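Local coordinates for iodotyrosine deiodinase (Thermotoga neapolitana, PDB 6TYK) that catalyses the reductive dehalogenation of halotyrosines such as 3-iodo-L-tyrosine with FMN as its cofactor, working as a homodimer, at the interface of chains A and B. Numbering follows the deposited sequence. Chains: chain A/B, iodotyrosine deiodinase.

Contact 1: the interface of chains A and B. Residues chain A 175-177; chain B 35, 37, 42, 44.
B:Gln44 lays its carboxamide along the backbone of A:Asn177 so that both ends of the amide are used. Its carbonyl OE1 takes the A:Asn177 backbone N-H at 2.8 Å, in the carbonyl plane and on a lone pair. Its NE2 donates to A:Asn177 O at 3.2 Å. A second amide grips that same carbonyl oxygen: B:Asn35 ND2 reaches A:Asn177 O at 2.8 Å, arriving nearly along the C=O axis. Within chain B, B:Gln44 NE2 also donates to B:Asn35 OD1 at 2.8 Å, from above the carbonyl plane, which ties the two amides together and helps set their rotation. Shortening B:Gln44 to an alanine would probably leave the A:Asn177 N-H without this acceptor, take one of two donors from A:Asn177 O, and remove the B:Asn35 OD1 partner that helps hold that amide's rotation. A:Arg176 bends at chi2 (-62°), bringing its CD within 3.5 Å of B:Gln44 CD and carrying the guanidinium on towards chain B. There NH2 donates to the backbone carbonyl B:Ala37 O at 3.0 Å, from above the carbonyl plane, while B:Asn42 OD1 lies over one guanidinium face near the rim. The other half of the B:Asn42 amide, ND2, gives a nearly straight bond to A:Pro175 O at 2.9 Å. The site joins a C-terminal loop of chain A, including the FMN-binding A:Arg176, to the end of helix 24-35 and the 3-10 turn 40-42 of chain B.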
# COMPACT_ATOMS: atom_id res chain seq x y z
N PRO A 175 -3.25 -19.31 4.77
CA PRO A 175 -4.69 -19.11 4.59
C PRO A 175 -5.12 -17.65 4.61
O PRO A 175 -4.36 -16.75 5.01
CB PRO A 175 -5.30 -19.84 5.80
CG PRO A 175 -4.24 -20.76 6.29
CD PRO A 175 -2.94 -20.06 6.00
N ARG A 176 -6.33 -17.41 4.15
CA ARG A 176 -6.95 -16.11 4.32
C ARG A 176 -8.29 -16.27 5.00
O ARG A 176 -9.13 -17.05 4.56
CB ARG A 176 -7.14 -15.40 2.97
CG ARG A 176 -5.84 -14.98 2.28
CD ARG A 176 -5.07 -13.98 3.12
NE ARG A 176 -3.95 -13.36 2.40
CZ ARG A 176 -2.76 -13.94 2.25
NH1 ARG A 176 -2.53 -15.15 2.74
NH2 ARG A 176 -1.80 -13.29 1.61
N ASN A 177 -8.49 -15.54 6.08
CA ASN A 177 -9.81 -15.43 6.67
C ASN A 177 -10.71 -14.71 5.69
O ASN A 177 -10.24 -13.94 4.85
CB ASN A 177 -9.74 -14.63 7.96
CG ASN A 177 -9.14 -15.42 9.10
OD1 ASN A 177 -8.09 -15.08 9.63
ND2 ASN A 177 -9.83 -16.48 9.50
N ASN B 35 -8.10 -8.62 0.14
CA ASN B 35 -7.93 -9.58 1.21
C ASN B 35 -6.87 -10.63 0.89
O ASN B 35 -6.35 -11.30 1.79
CB ASN B 35 -9.29 -10.21 1.52
CG ASN B 35 -9.28 -11.07 2.77
OD1 ASN B 35 -8.96 -10.59 3.85
ND2 ASN B 35 -9.66 -12.34 2.62
N ALA B 37 -4.04 -9.88 -0.41
CA ALA B 37 -2.75 -9.23 -0.25
C ALA B 37 -1.96 -9.82 0.92
O ALA B 37 -2.53 -10.38 1.86
CB ALA B 37 -2.93 -7.74 -0.05
N ASN B 42 0.82 -12.37 8.39
CA ASN B 42 -0.46 -12.77 7.81
C ASN B 42 -1.65 -12.40 8.69
O ASN B 42 -2.65 -13.10 8.72
CB ASN B 42 -0.47 -14.26 7.46
CG ASN B 42 -1.61 -14.62 6.54
OD1 ASN B 42 -2.01 -13.84 5.69
ND2 ASN B 42 -2.16 -15.81 6.72
N GLN B 44 -3.75 -10.03 8.27
CA GLN B 44 -4.87 -9.47 7.52
C GLN B 44 -5.54 -8.36 8.32
O GLN B 44 -6.72 -8.45 8.66
CB GLN B 44 -5.91 -10.55 7.20
CG GLN B 44 -5.39 -11.65 6.31
CD GLN B 44 -6.44 -12.73 6.11
OE1 GLN B 44 -6.42 -13.73 6.79
NE2 GLN B 44 -7.36 -12.50 5.18

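Contact 2: the interface of chains A and B. Residues chain A 180, 182; chain B 47-48.
The guanidinium of B:Arg47 carries the methyl CD1 of A:Ile180 on one face, 3.5 Å above the plane and displaced towards the rim, with water 1 in plane at its edge. The contact is alongside rather than end-on, since the two side chains run next to each other in the same direction. A turn at chi2 of B:Arg47 (-70°) brings its CD to 3.7 Å from A:Ile180 CD1, so the methyl covers both the last aliphatic carbon and the start of the guanidinium. B:Arg47 NE bonds to water 1 at 3.1 Å, and A:Arg182 NH1 meets the same water at 3.2 Å. The bridge links two probably like-charged groups through solvent without direct contact. Water 2 joins A:Arg182 NH1, at 2.8 Å, to the carbonyls of A:Ile180 and B:Phe48, and the extended A:Arg182 chain from CG to NE carries the guanidinium to both waters, towards B:Arg47. Along the backbones, B:Phe48 N donates to A:Ile180 O at 3.1 Å, and A:Arg182 N to B:Phe48 O at 2.9 Å. These backbone bonds lay the C-terminal strand 181-183 of chain A beside strand 46-51 of chain B, extending the partner's sheet across the subunit boundary and helping to hold the homodimer together.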
# COMPACT_ATOMS: atom_id res chain seq x y z
N ILE A 180 -13.69 -9.06 6.27
CA ILE A 180 -14.61 -8.61 7.31
C ILE A 180 -15.20 -7.27 6.91
O ILE A 180 -14.52 -6.24 6.94
CB ILE A 180 -13.90 -8.48 8.65
CG1 ILE A 180 -13.23 -9.81 8.99
CG2 ILE A 180 -14.88 -8.05 9.74
CD1 ILE A 180 -12.17 -9.69 10.06
N ARG A 182 -18.47 -4.55 7.33
CA ARG A 182 -19.59 -4.06 8.11
C ARG A 182 -20.31 -2.97 7.34
O ARG A 182 -19.75 -2.41 6.41
CB ARG A 182 -19.09 -3.53 9.44
CG ARG A 182 -18.64 -4.64 10.38
CD ARG A 182 -18.01 -4.04 11.61
NE ARG A 182 -17.72 -5.03 12.63
CZ ARG A 182 -16.54 -5.60 12.81
NH1 ARG A 182 -15.51 -5.30 12.01
NH2 ARG A 182 -16.38 -6.48 13.80
N ARG B 47 -9.93 -3.89 7.94
CA ARG B 47 -11.35 -4.06 8.21
C ARG B 47 -12.06 -3.02 7.38
O ARG B 47 -11.54 -1.92 7.17
CB ARG B 47 -11.66 -3.82 9.69
CG ARG B 47 -10.90 -4.70 10.65
CD ARG B 47 -11.37 -6.13 10.59
NE ARG B 47 -10.73 -6.92 11.64
CZ ARG B 47 -9.54 -7.50 11.52
NH1 ARG B 47 -8.86 -7.39 10.39
NH2 ARG B 47 -9.05 -8.20 12.53
N PHE B 48 -13.25 -3.36 6.90
CA PHE B 48 -13.98 -2.49 6.00
C PHE B 48 -15.36 -2.15 6.52
O PHE B 48 -16.06 -3.01 7.06
CB PHE B 48 -14.09 -3.16 4.64
CG PHE B 48 -12.77 -3.54 4.06
CD1 PHE B 48 -11.92 -2.57 3.55
CD2 PHE B 48 -12.36 -4.87 4.03
CE1 PHE B 48 -10.69 -2.91 3.02
CE2 PHE B 48 -11.12 -5.22 3.50
CZ PHE B 48 -10.29 -4.23 2.99
O HOH W 1 -13.05 -6.47 13.68
O HOH W 2 -15.28 -4.56 9.28

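Contact 3: the interface of chains A and B. Residues chain A 24, 28, 31-32, 48, 50; chain B 179, 181, 183.
B:Val181 packs between helix 24-35 and strand 46-51 of chain A, in the swapped C-terminal extension through which this nitroreductase-family dimer exchanges strands. From its CB, 4.1 Å from A:Ile50 CD1, the side chain forks. CG1 stands opposite the backbone N (chi1 -180°) and faces the CG1 and CD1 end of A:Ile50, a crowding too close to be taken at face value. The other branch, CG2, points to the helix, where it meets A:Leu31 CD1 at 3.5 Å, a tight fit with the side chains roughly perpendicular. The same methyl lies 3.8 Å from A:Ile28 CD1, so one branch touches two successive turns of the helix. A:Leu31 divides its own tip: while CD1 goes to the valine, CD2 sits 3.6 Å above the centre of the A:Phe48 ring, bracing the leucine from within chain A. On one flank, B:Val179 CG2 rests on the aliphatic A:Lys32 CG at 4.0 Å. On the other, B:Tyr183 runs alongside A:Ile50, its ring atom CE2 coming 4.0 Å from A:Ile50 CD1. The phenol continues to the start of the helix, where its OH meets A:Leu24 CD2 at 3.3 Å, the two side chains approaching from opposite directions. A parallel beta bridge pairs A:Ile50 with B:Tyr183.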
# COMPACT_ATOMS: atom_id res chain seq x y z
N LEU A 24 16.76 -7.23 -16.56
CA LEU A 24 16.47 -6.00 -15.86
C LEU A 24 15.08 -5.47 -16.20
O LEU A 24 14.38 -4.96 -15.33
CB LEU A 24 17.54 -4.95 -16.18
CG LEU A 24 17.36 -3.59 -15.52
CD1 LEU A 24 17.36 -3.75 -14.01
CD2 LEU A 24 18.44 -2.62 -15.97
N ILE A 28 12.20 -3.63 -13.94
CA ILE A 28 11.81 -2.27 -14.29
C ILE A 28 10.32 -2.17 -14.62
O ILE A 28 9.68 -1.19 -14.25
CB ILE A 28 12.65 -1.70 -15.45
CG1 ILE A 28 14.12 -1.59 -15.03
CG2 ILE A 28 12.11 -0.34 -15.89
CD1 ILE A 28 14.35 -0.68 -13.85
N LEU A 31 8.41 -1.62 -11.53
CA LEU A 31 8.56 -0.27 -11.02
C LEU A 31 7.68 0.68 -11.81
O LEU A 31 7.09 1.61 -11.26
CB LEU A 31 10.01 0.19 -11.08
CG LEU A 31 10.99 -0.73 -10.36
CD1 LEU A 31 12.34 -0.07 -10.33
CD2 LEU A 31 10.54 -1.06 -8.94
N LYS A 32 7.58 0.45 -13.11
CA LYS A 32 6.76 1.29 -13.98
C LYS A 32 5.28 1.16 -13.62
O LYS A 32 4.55 2.14 -13.61
CB LYS A 32 7.00 0.92 -15.44
CG LYS A 32 8.34 1.41 -15.95
CD LYS A 32 8.58 0.95 -17.37
CE LYS A 32 9.89 1.48 -17.91
NZ LYS A 32 10.13 1.01 -19.30
N PHE A 48 13.64 3.98 -5.75
CA PHE A 48 14.06 2.60 -5.84
C PHE A 48 15.57 2.49 -5.95
O PHE A 48 16.21 3.19 -6.74
CB PHE A 48 13.40 1.92 -7.03
CG PHE A 48 11.90 1.97 -6.99
CD1 PHE A 48 11.19 1.22 -6.05
CD2 PHE A 48 11.19 2.76 -7.89
CE1 PHE A 48 9.81 1.26 -6.02
CE2 PHE A 48 9.81 2.81 -7.85
CZ PHE A 48 9.12 2.05 -6.92
N ILE A 50 18.25 -0.55 -6.59
CA ILE A 50 18.41 -1.94 -6.99
C ILE A 50 19.79 -2.41 -6.58
O ILE A 50 20.80 -1.96 -7.13
CB ILE A 50 18.22 -2.10 -8.51
CG1 ILE A 50 16.86 -1.53 -8.93
CG2 ILE A 50 18.39 -3.56 -8.91
CD1 ILE A 50 16.67 -1.48 -10.42
N VAL B 179 10.21 6.58 -13.86
CA VAL B 179 10.98 6.06 -12.75
C VAL B 179 12.47 6.23 -13.03
O VAL B 179 12.95 5.88 -14.11
CB VAL B 179 10.69 4.57 -12.49
CG1 VAL B 179 9.34 4.40 -11.83
CG2 VAL B 179 10.77 3.78 -13.78
N VAL B 181 15.81 4.91 -11.46
CA VAL B 181 16.33 3.97 -10.49
C VAL B 181 17.77 4.31 -10.13
O VAL B 181 18.46 5.00 -10.88
CB VAL B 181 16.25 2.53 -11.01
CG1 VAL B 181 16.80 1.56 -9.98
CG2 VAL B 181 14.82 2.18 -11.35
N TYR B 183 21.38 2.23 -8.48
CA TYR B 183 21.95 0.90 -8.30
C TYR B 183 22.93 0.85 -7.16
O TYR B 183 23.81 1.71 -7.05
CB TYR B 183 22.66 0.45 -9.57
CG TYR B 183 21.73 0.28 -10.74
CD1 TYR B 183 21.42 1.36 -11.56
CD2 TYR B 183 21.15 -0.95 -11.01
CE1 TYR B 183 20.55 1.22 -12.62
CE2 TYR B 183 20.28 -1.10 -12.06
CZ TYR B 183 19.99 -0.01 -12.87
OH TYR B 183 19.12 -0.16 -13.92

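Contacts 1 and 2 are neighbours, their C-alpha centres about 13 Å apart, and follow the C-terminal segment of chain A across chain B. The C-alpha centre of contact 3 lies about 28 Å from that of contact 1 and about 35 Å from that of contact 2, where the C-terminal segment of chain B crosses chain A. Under the two-fold symmetry, strand 46-51 receives this segment in contacts 2 and 3, with Phe48 present in both, while helix 24-35 serves contacts 1 and 3. Each subunit thus embraces its partner: polar bonding near the FMN-binding arginine gives way to strand pairing and apolar packing, a reciprocal exchange that supports the homodimer.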